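Local atomic coordinates of phytochrome Response Regulator RcpA (Tolypothrix sp. PCC 7601, PDB entry 1K68), a protein that acts as a CheY-like response regulator whose receiver domain takes up a phosphoryl group on an aspartate, probably relaying signals from a phytochrome. Residues L7-K12 with I112-N117; I15-E20 with S119-I124; V27-V32 with G127-W132; H102-D105 with C110-T113. One frame throughout, in Å; residues are numbered along the deposited sequence.

Contact 1. Residues L7-K12 with I112-N117. With MG (magnesium ion), chain C.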
# COMPACT_ATOMS: atom_id res chain seq x y z
N LEU A 7 -14.36 -4.60 6.28
CA LEU A 7 -13.36 -5.50 5.75
C LEU A 7 -12.92 -6.49 6.81
O LEU A 7 -12.36 -6.09 7.85
CB LEU A 7 -12.15 -4.70 5.25
CG LEU A 7 -10.87 -5.45 4.84
CD1 LEU A 7 -11.12 -6.36 3.64
CD2 LEU A 7 -9.79 -4.43 4.51
N VAL A 8 -13.19 -7.77 6.57
CA VAL A 8 -12.82 -8.84 7.48
C VAL A 8 -11.64 -9.54 6.81
O VAL A 8 -11.82 -10.34 5.88
CB VAL A 8 -13.98 -9.84 7.69
CG1 VAL A 8 -13.59 -10.87 8.74
CG2 VAL A 8 -15.25 -9.10 8.10
N GLU A 9 -10.43 -9.22 7.28
CA GLU A 9 -9.18 -9.74 6.70
C GLU A 9 -8.04 -9.65 7.72
O GLU A 9 -7.96 -8.70 8.49
CB GLU A 9 -8.84 -8.89 5.48
CG GLU A 9 -7.44 -9.06 4.94
CD GLU A 9 -7.23 -10.40 4.28
OE1 GLU A 9 -6.48 -11.22 4.83
OE2 GLU A 9 -7.84 -10.61 3.20
N ASP A 10 -7.14 -10.63 7.72
CA ASP A 10 -6.03 -10.61 8.67
C ASP A 10 -4.67 -10.26 8.05
O ASP A 10 -3.77 -9.79 8.74
CB ASP A 10 -5.93 -11.95 9.40
CG ASP A 10 -5.69 -13.11 8.47
OD1 ASP A 10 -6.31 -13.14 7.40
OD2 ASP A 10 -4.88 -14.01 8.82
N ASN A 11 -4.52 -10.49 6.74
CA ASN A 11 -3.26 -10.19 6.06
C ASN A 11 -3.02 -8.68 6.02
O ASN A 11 -3.69 -7.94 5.30
CB ASN A 11 -3.32 -10.76 4.63
CG ASN A 11 -1.99 -10.69 3.92
OD1 ASN A 11 -1.52 -9.61 3.56
ND2 ASN A 11 -1.37 -11.85 3.72
N LYS A 12 -2.06 -8.21 6.82
CA LYS A 12 -1.76 -6.78 6.88
C LYS A 12 -1.37 -6.21 5.53
O LYS A 12 -1.70 -5.07 5.23
CB LYS A 12 -0.65 -6.51 7.91
CG LYS A 12 -1.16 -6.60 9.35
CD LYS A 12 -0.05 -6.53 10.38
CE LYS A 12 -0.63 -6.71 11.79
NZ LYS A 12 0.41 -6.63 12.85
N ILE A 112 -14.62 -13.24 -5.38
CA ILE A 112 -13.50 -12.73 -6.16
C ILE A 112 -12.19 -13.28 -5.61
O ILE A 112 -11.97 -13.29 -4.40
CB ILE A 112 -13.44 -11.18 -6.13
CG1 ILE A 112 -14.72 -10.60 -6.74
CG2 ILE A 112 -12.22 -10.70 -6.92
CD1 ILE A 112 -14.82 -9.11 -6.62
N THR A 113 -11.33 -13.75 -6.51
CA THR A 113 -10.05 -14.29 -6.11
C THR A 113 -9.00 -13.19 -6.18
O THR A 113 -8.95 -12.44 -7.15
CB THR A 113 -9.61 -15.44 -7.03
OG1 THR A 113 -9.53 -14.95 -8.37
CG2 THR A 113 -10.62 -16.57 -6.97
N LYS A 114 -8.17 -13.10 -5.15
CA LYS A 114 -7.13 -12.09 -5.12
C LYS A 114 -6.11 -12.38 -6.22
O LYS A 114 -5.62 -13.50 -6.35
CB LYS A 114 -6.46 -12.10 -3.74
CG LYS A 114 -7.39 -11.69 -2.59
CD LYS A 114 -6.65 -11.79 -1.27
CE LYS A 114 -7.50 -11.30 -0.12
NZ LYS A 114 -6.89 -11.63 1.18
N SER A 115 -5.79 -11.37 -7.02
CA SER A 115 -4.82 -11.53 -8.10
C SER A 115 -3.44 -11.81 -7.52
O SER A 115 -3.17 -11.51 -6.35
CB SER A 115 -4.72 -10.25 -8.94
OG SER A 115 -5.99 -9.73 -9.28
N ALA A 116 -2.57 -12.39 -8.34
CA ALA A 116 -1.21 -12.70 -7.92
C ALA A 116 -0.38 -11.41 -8.05
O ALA A 116 0.60 -11.22 -7.34
CB ALA A 116 -0.63 -13.78 -8.82
N ASN A 117 -0.80 -10.55 -8.97
CA ASN A 117 -0.14 -9.28 -9.24
C ASN A 117 -0.80 -8.15 -8.44
O ASN A 117 -1.97 -7.83 -8.63
CB ASN A 117 -0.23 -8.99 -10.74
CG ASN A 117 0.35 -7.64 -11.11
OD1 ASN A 117 -0.33 -6.61 -11.02
ND2 ASN A 117 1.62 -7.64 -11.53
MG MG C . -6.67 -14.62 5.72
O HOH W 1 -4.30 -14.66 6.37
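With chi1 at 166° the Glu9 chain leaves trans to the backbone N, and a turn at chi2 swings the carboxylate toward Lys114. The lysine answers from the opposite direction: the extended chain beyond CG brings NZ up to the carboxylate. They meet in a salt bridge, with Lys114 NZ at 2.5 Å from Glu9 OE2, a length too short to be taken at face value. The other oxygen serves the backbone. Glu9 OE1 accepts from Asn11 N at 2.8 Å, on its anti side and 17° out of the carboxylate plane, and weakly from Asp10 N at 3.0 Å, which ties the carboxylate to the turn leading into helix 12-23.

That same turn carries the metal ligand. Asp10 OD1 binds the magnesium ion at 2.3 Å, with a water 2.5 Å from the metal; Asn64 and the phosphorylated aspartate at position 62 belong to the site as well. Lys114 NZ has two further partners, Asp14 OD2 and the phosphoryl oxygen OP1. The lysine therefore links acidic groups to the phosphoryl group, consistent with the lysine that contacts the phosphoryl group in CheY-like receivers.

Contact 2. Residues I15-E20 with S119-I124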
# COMPACT_ATOMS: atom_id res chain seq x y z
N ILE A 15 -4.58 -5.85 3.73
CA ILE A 15 -5.35 -4.82 4.40
C ILE A 15 -4.86 -3.47 3.91
O ILE A 15 -5.66 -2.60 3.57
CB ILE A 15 -5.19 -4.90 5.93
CG1 ILE A 15 -5.91 -6.14 6.46
CG2 ILE A 15 -5.75 -3.64 6.58
CD1 ILE A 15 -5.70 -6.40 7.94
N ARG A 16 -3.54 -3.31 3.87
CA ARG A 16 -2.96 -2.05 3.43
C ARG A 16 -3.42 -1.71 2.01
O ARG A 16 -3.99 -0.64 1.78
CB ARG A 16 -1.43 -2.10 3.46
CG ARG A 16 -0.79 -0.76 3.12
CD ARG A 16 0.74 -0.77 3.19
NE ARG A 16 1.37 -1.19 1.94
CZ ARG A 16 1.80 -2.43 1.69
NH1 ARG A 16 1.68 -3.38 2.61
NH2 ARG A 16 2.37 -2.71 0.52
N LEU A 17 -3.17 -2.63 1.09
CA LEU A 17 -3.53 -2.44 -0.31
C LEU A 17 -5.03 -2.15 -0.49
O LEU A 17 -5.41 -1.19 -1.16
CB LEU A 17 -3.11 -3.66 -1.12
CG LEU A 17 -3.23 -3.60 -2.64
CD1 LEU A 17 -2.29 -4.62 -3.26
CD2 LEU A 17 -4.67 -3.84 -3.08
N ILE A 18 -5.87 -2.99 0.11
CA ILE A 18 -7.31 -2.80 0.02
C ILE A 18 -7.70 -1.42 0.53
O ILE A 18 -8.50 -0.73 -0.10
CB ILE A 18 -8.05 -3.90 0.82
CG1 ILE A 18 -7.78 -5.26 0.17
CG2 ILE A 18 -9.54 -3.61 0.84
CD1 ILE A 18 -8.39 -6.44 0.92
N GLN A 19 -7.14 -1.01 1.67
CA GLN A 19 -7.45 0.31 2.22
C GLN A 19 -6.97 1.43 1.31
O GLN A 19 -7.61 2.49 1.23
CB GLN A 19 -6.83 0.48 3.61
CG GLN A 19 -7.45 -0.43 4.65
CD GLN A 19 -6.92 -0.16 6.05
OE1 GLN A 19 -5.73 0.09 6.24
NE2 GLN A 19 -7.81 -0.22 7.03
N GLU A 20 -5.86 1.21 0.62
CA GLU A 20 -5.31 2.21 -0.30
C GLU A 20 -6.17 2.36 -1.54
O GLU A 20 -6.41 3.47 -2.02
CB GLU A 20 -3.90 1.82 -0.73
CG GLU A 20 -2.88 1.84 0.38
CD GLU A 20 -2.84 3.18 1.06
OE1 GLU A 20 -2.66 4.19 0.34
OE2 GLU A 20 -2.99 3.23 2.30
N SER A 119 -0.74 -4.91 -8.56
CA SER A 119 -1.42 -3.87 -9.32
C SER A 119 -2.77 -4.36 -9.84
O SER A 119 -3.74 -3.60 -9.89
CB SER A 119 -0.54 -3.38 -10.48
OG SER A 119 0.59 -2.67 -9.98
N GLN A 120 -2.83 -5.63 -10.23
CA GLN A 120 -4.08 -6.21 -10.72
C GLN A 120 -5.09 -6.23 -9.57
O GLN A 120 -6.24 -5.82 -9.73
CB GLN A 120 -3.86 -7.63 -11.23
CG GLN A 120 -3.51 -7.72 -12.71
CD GLN A 120 -3.23 -9.15 -13.16
OE1 GLN A 120 -3.95 -10.08 -12.78
NE2 GLN A 120 -2.20 -9.33 -13.96
N LEU A 121 -4.65 -6.70 -8.41
CA LEU A 121 -5.51 -6.76 -7.24
C LEU A 121 -5.99 -5.35 -6.90
O LEU A 121 -7.16 -5.15 -6.57
CB LEU A 121 -4.75 -7.36 -6.06
CG LEU A 121 -5.46 -7.39 -4.71
CD1 LEU A 121 -6.75 -8.19 -4.78
CD2 LEU A 121 -4.52 -8.00 -3.69
N PHE A 122 -5.08 -4.39 -6.99
CA PHE A 122 -5.44 -3.01 -6.70
C PHE A 122 -6.59 -2.60 -7.63
O PHE A 122 -7.56 -1.98 -7.20
CB PHE A 122 -4.24 -2.08 -6.92
CG PHE A 122 -4.44 -0.69 -6.40
CD1 PHE A 122 -4.14 -0.37 -5.08
CD2 PHE A 122 -4.94 0.32 -7.22
CE1 PHE A 122 -4.31 0.92 -4.59
CE2 PHE A 122 -5.12 1.61 -6.75
CZ PHE A 122 -4.81 1.92 -5.42
N GLN A 123 -6.48 -2.96 -8.90
CA GLN A 123 -7.52 -2.60 -9.86
C GLN A 123 -8.81 -3.38 -9.61
O GLN A 123 -9.90 -2.90 -9.92
CB GLN A 123 -7.03 -2.82 -11.29
CG GLN A 123 -5.94 -1.83 -11.71
CD GLN A 123 -6.38 -0.38 -11.53
OE1 GLN A 123 -7.44 0.03 -12.01
NE2 GLN A 123 -5.56 0.41 -10.83
N ILE A 124 -8.70 -4.57 -9.05
CA ILE A 124 -9.88 -5.36 -8.74
C ILE A 124 -10.64 -4.67 -7.61
O ILE A 124 -11.86 -4.54 -7.66
CB ILE A 124 -9.49 -6.79 -8.31
CG1 ILE A 124 -9.26 -7.65 -9.56
CG2 ILE A 124 -10.55 -7.39 -7.42
CD1 ILE A 124 -8.88 -9.07 -9.26
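Leu17 CD2 pushes between Leu121 and Phe122, where two helices of the receiver domain's (beta/alpha)5 fold, 12-23 and 118-135, pack together. Its nearest approach is to Phe122 CA, at 3.8 Å, and from there it also touches Phe122 CD1 and, at 4.0 Å, Leu121 CG. The other methyl, Leu17 CD1, faces Leu121 CD2. In each pair the two side chains run obliquely past one another.

One turn further on, the Phe122 ring reaches Glu20. The ring leaves its helix with CG anti to the backbone N (chi1 -169°), which swings its far end toward helix 12-23. There Glu20 CB lies in the ring plane at the edge, 4.0 Å from Phe122 CE1, while the acid end of Glu20 bends away. With an alanine at the Phe122 position, a gap is likely to open beside Leu17 CG and CD2 and beside the CB and backbone of Glu20.

What sets these side chains opposite each other is the crossing of the helices: the short segments approach to 9.4 Å at a signed angle of -48°, and Leu17 and Phe122 have the nearest CA atoms. Further out, Pro81 of the second subunit packs on both Leu17 and Phe122, so the contact is itself part of the dimer interface. Beside it, Arg16 NH2 forms a salt bridge with Asp80 OD2 of that subunit.

Contact 3. Residues V27-V32 with G127-W132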
# COMPACT_ATOMS: atom_id res chain seq x y z
N VAL A 27 -15.60 9.06 -4.19
CA VAL A 27 -16.46 9.50 -3.10
C VAL A 27 -15.95 8.88 -1.81
O VAL A 27 -15.87 7.66 -1.70
CB VAL A 27 -17.92 9.04 -3.30
CG1 VAL A 27 -18.78 9.54 -2.16
CG2 VAL A 27 -18.44 9.56 -4.63
N PRO A 28 -15.58 9.70 -0.81
CA PRO A 28 -15.07 9.21 0.47
C PRO A 28 -15.98 8.18 1.15
O PRO A 28 -17.20 8.33 1.17
CB PRO A 28 -14.95 10.49 1.30
CG PRO A 28 -14.61 11.51 0.26
CD PRO A 28 -15.58 11.17 -0.85
N HIS A 29 -15.37 7.12 1.69
CA HIS A 29 -16.10 6.06 2.37
C HIS A 29 -15.45 5.82 3.72
O HIS A 29 -14.35 6.29 3.98
CB HIS A 29 -16.03 4.75 1.58
CG HIS A 29 -16.45 4.87 0.15
ND1 HIS A 29 -17.69 5.34 -0.22
CD2 HIS A 29 -15.81 4.56 -1.00
CE1 HIS A 29 -17.80 5.31 -1.54
NE2 HIS A 29 -16.66 4.84 -2.03
N GLU A 30 -16.13 5.07 4.58
CA GLU A 30 -15.57 4.75 5.87
C GLU A 30 -15.23 3.27 5.85
O GLU A 30 -16.08 2.43 5.56
CB GLU A 30 -16.57 5.02 7.00
CG GLU A 30 -16.14 4.41 8.31
CD GLU A 30 -17.11 4.69 9.44
OE1 GLU A 30 -18.33 4.49 9.26
OE2 GLU A 30 -16.65 5.10 10.52
N VAL A 31 -13.97 2.94 6.14
CA VAL A 31 -13.55 1.55 6.14
C VAL A 31 -13.19 1.07 7.53
O VAL A 31 -12.26 1.59 8.15
CB VAL A 31 -12.32 1.35 5.23
CG1 VAL A 31 -12.01 -0.14 5.11
CG2 VAL A 31 -12.59 1.96 3.86
N VAL A 32 -13.94 0.09 8.02
CA VAL A 32 -13.67 -0.48 9.32
C VAL A 32 -13.15 -1.89 9.10
O VAL A 32 -13.78 -2.70 8.43
CB VAL A 32 -14.94 -0.52 10.18
CG1 VAL A 32 -14.68 -1.29 11.46
CG2 VAL A 32 -15.36 0.90 10.51
N GLY A 127 -12.53 -1.96 -8.88
CA GLY A 127 -13.72 -2.39 -9.58
C GLY A 127 -14.83 -2.70 -8.58
O GLY A 127 -16.00 -2.41 -8.82
N ILE A 128 -14.45 -3.28 -7.45
CA ILE A 128 -15.42 -3.61 -6.42
C ILE A 128 -16.07 -2.32 -5.92
O ILE A 128 -17.30 -2.22 -5.85
CB ILE A 128 -14.74 -4.33 -5.25
CG1 ILE A 128 -14.30 -5.73 -5.69
CG2 ILE A 128 -15.70 -4.44 -4.06
CD1 ILE A 128 -13.48 -6.45 -4.67
N GLU A 129 -15.25 -1.33 -5.60
CA GLU A 129 -15.75 -0.06 -5.10
C GLU A 129 -16.67 0.62 -6.12
O GLU A 129 -17.81 0.98 -5.79
CB GLU A 129 -14.56 0.85 -4.75
CG GLU A 129 -14.93 2.10 -3.99
CD GLU A 129 -15.28 3.26 -4.90
OE1 GLU A 129 -15.95 4.20 -4.42
OE2 GLU A 129 -14.87 3.25 -6.08
N GLU A 130 -16.20 0.77 -7.35
CA GLU A 130 -16.97 1.41 -8.41
C GLU A 130 -18.33 0.75 -8.66
O GLU A 130 -19.33 1.44 -8.83
CB GLU A 130 -16.16 1.42 -9.71
N PHE A 131 -18.37 -0.58 -8.68
CA PHE A 131 -19.62 -1.28 -8.94
C PHE A 131 -20.59 -1.30 -7.76
O PHE A 131 -21.77 -1.03 -7.92
CB PHE A 131 -19.36 -2.72 -9.39
CG PHE A 131 -20.62 -3.48 -9.69
CD1 PHE A 131 -21.28 -3.32 -10.91
CD2 PHE A 131 -21.20 -4.30 -8.73
CE1 PHE A 131 -22.49 -3.95 -11.16
CE2 PHE A 131 -22.41 -4.94 -8.97
CZ PHE A 131 -23.06 -4.77 -10.19
N TRP A 132 -20.10 -1.65 -6.58
CA TRP A 132 -20.97 -1.73 -5.42
C TRP A 132 -21.28 -0.42 -4.73
O TRP A 132 -22.39 -0.23 -4.23
CB TRP A 132 -20.38 -2.70 -4.40
CG TRP A 132 -20.34 -4.08 -4.92
CD1 TRP A 132 -19.32 -4.67 -5.61
CD2 TRP A 132 -21.41 -5.03 -4.88
NE1 TRP A 132 -19.69 -5.93 -6.00
CE2 TRP A 132 -20.96 -6.17 -5.58
CE3 TRP A 132 -22.70 -5.02 -4.34
CZ2 TRP A 132 -21.77 -7.30 -5.73
CZ3 TRP A 132 -23.49 -6.14 -4.50
CH2 TRP A 132 -23.02 -7.27 -5.19
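Glu129 and His29 carry this contact almost alone, through one short hydrogen bond. His29 NE2 donates to Glu129 OE1 at 2.6 Å, and the N-H points nearly straight at the oxygen (166°). The acceptor sits at the edge of the imidazole, close to its plane, and uses its anti lone pair, the one turned away from the other carboxylate oxygen. Ring and carboxylate are not coplanar; their planes are 44° apart, so the two groups meet obliquely. On the Glu129 side, chi1 (-169°) carries CG to within 4.0 Å of His29 CD2, and the bend at chi2 then turns OE1 to NE2. Glu129 is buried, and the histidine N-H gives its carboxylate a strong partner.

The bond spans two parts of the CheY-like fold. His29 lies by strand 30-34, an outer strand of the five-stranded parallel sheet, whereas Glu129 belongs to the last helix of the chain, 118-135. Helix 12-23 helps fill the space around them, since Leu22 touches the side chain of Glu129, and Ile5 of the neighbouring strand packs on His29.

The backbone just before His29 doubles back over the imidazole: Val27 C lies above the centre of the ring, 4.0 Å from its plane. Val27 O is engaged by Ser25 OG, and Ser25 also touches the side chain of Glu129.

Contact 4. Residues H102-D105 with C110-T113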
# COMPACT_ATOMS: atom_id res chain seq x y z
N HIS A 102 -19.49 -23.57 -2.48
CA HIS A 102 -20.12 -23.39 -1.18
C HIS A 102 -20.50 -21.94 -0.91
O HIS A 102 -21.59 -21.65 -0.43
CB HIS A 102 -19.20 -23.92 -0.07
CG HIS A 102 -19.89 -24.12 1.24
ND1 HIS A 102 -21.06 -24.83 1.37
CD2 HIS A 102 -19.55 -23.72 2.50
CE1 HIS A 102 -21.41 -24.87 2.65
NE2 HIS A 102 -20.52 -24.20 3.35
N SER A 103 -19.61 -21.01 -1.24
CA SER A 103 -19.89 -19.60 -1.01
C SER A 103 -21.14 -19.15 -1.76
O SER A 103 -22.00 -18.47 -1.20
CB SER A 103 -18.70 -18.74 -1.41
OG SER A 103 -17.58 -19.00 -0.58
N TYR A 104 -21.26 -19.51 -3.03
CA TYR A 104 -22.44 -19.08 -3.75
C TYR A 104 -23.67 -19.80 -3.22
O TYR A 104 -24.75 -19.21 -3.13
CB TYR A 104 -22.28 -19.31 -5.26
CG TYR A 104 -21.50 -18.20 -5.94
CD1 TYR A 104 -20.17 -18.38 -6.31
CD2 TYR A 104 -22.09 -16.95 -6.17
CE1 TYR A 104 -19.44 -17.33 -6.90
CE2 TYR A 104 -21.37 -15.90 -6.75
CZ TYR A 104 -20.05 -16.11 -7.12
OH TYR A 104 -19.34 -15.09 -7.71
N ASP A 105 -23.51 -21.06 -2.84
CA ASP A 105 -24.62 -21.83 -2.31
C ASP A 105 -25.14 -21.23 -1.01
O ASP A 105 -26.33 -21.34 -0.70
CB ASP A 105 -24.19 -23.28 -2.10
CG ASP A 105 -25.36 -24.23 -2.12
OD1 ASP A 105 -26.06 -24.29 -3.16
OD2 ASP A 105 -25.58 -24.92 -1.10
N CYS A 110 -21.12 -12.17 -4.20
CA CYS A 110 -20.09 -12.34 -5.22
C CYS A 110 -18.81 -12.91 -4.64
O CYS A 110 -18.48 -12.70 -3.46
CB CYS A 110 -19.78 -10.99 -5.87
SG CYS A 110 -18.75 -11.14 -7.35
N TYR A 111 -18.07 -13.64 -5.48
CA TYR A 111 -16.81 -14.25 -5.07
C TYR A 111 -15.69 -13.74 -5.98
O TYR A 111 -15.80 -13.79 -7.21
CB TYR A 111 -16.92 -15.78 -5.16
CG TYR A 111 -15.78 -16.57 -4.55
CD1 TYR A 111 -15.99 -17.34 -3.40
CD2 TYR A 111 -14.52 -16.61 -5.15
CE1 TYR A 111 -14.97 -18.15 -2.88
CE2 TYR A 111 -13.50 -17.40 -4.64
CZ TYR A 111 -13.73 -18.17 -3.51
OH TYR A 111 -12.74 -18.99 -3.02
N ILE A 112 -14.62 -13.24 -5.38
CA ILE A 112 -13.50 -12.73 -6.16
C ILE A 112 -12.19 -13.28 -5.61
O ILE A 112 -11.97 -13.29 -4.40
CB ILE A 112 -13.44 -11.18 -6.13
CG1 ILE A 112 -14.72 -10.60 -6.74
CG2 ILE A 112 -12.22 -10.70 -6.92
CD1 ILE A 112 -14.82 -9.11 -6.62
N THR A 113 -11.33 -13.75 -6.51
CA THR A 113 -10.05 -14.29 -6.11
C THR A 113 -9.00 -13.19 -6.18
O THR A 113 -8.95 -12.44 -7.15
CB THR A 113 -9.61 -15.44 -7.03
OG1 THR A 113 -9.53 -14.95 -8.37
CG2 THR A 113 -10.62 -16.57 -6.97
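Tyr104 OH accepts a hydrogen bond from the backbone of the strand, Tyr111 N, at 2.9 Å with an N-H...O angle of 144°. The phenol comes to the strand from helix 97-105, and on the way its CE1 comes close beside the start of the Tyr111 side chain: Tyr104 CE1 lies 3.4 Å from Tyr111 CB. Its hydroxyl end also rests against Cys110, with Tyr104 OH 3.8 Å from Cys110 CA.

Tyr111 keeps its CG anti to the backbone N (chi1 -170°), which runs its ring along the helix to Ser103. Ser103 OG meets the ring at its edge, in plane, 3.6 Å from Tyr111 CE1, and Ser103 CB is about as near to Tyr111 CD1. This is packing rather than bonding, for Ser103 OG is held by Asp99 O of its own helix, while Tyr111 OH bonds to Ser94 O, in the loop after strand 88-92. If an alanine stood here instead of Tyr111, Ser94 O would probably be left without its mate and a gap would open beside Ser103 and Ile100.

Strand 88-92, helix 97-105 and strand 110-113 form a beta-alpha-beta crossover, and these two tyrosines tie its helix to its second strand. Tyr111 stands three residues before Lys114, consistent with the position of the aromatic switch residue in CheY-like receiver domains.

From the N terminus, strand 4-8 and the turn after it open contact 1, helix 12-23 opens contact 2, and residues 27-32 open contact 3. All three long loops close in that same order near the C-terminal end of the domain, on 112-117, 119-124 and 127-132, so every pair of them crosses. Contact 4 is a short loop, helix 97-105 back to strand 110-113, nested inside contacts 2 and 3; it shares Ile112 and Thr113 with contact 1. Helix 118-135 thus meets helix 12-23 and residues 27-32, while strand 110-113, the second strand of the last beta-alpha-beta unit, runs on to Lys114 at the phosphorylation site. Ile112 packs on Ile124 and Ile128, bridging strand and helix.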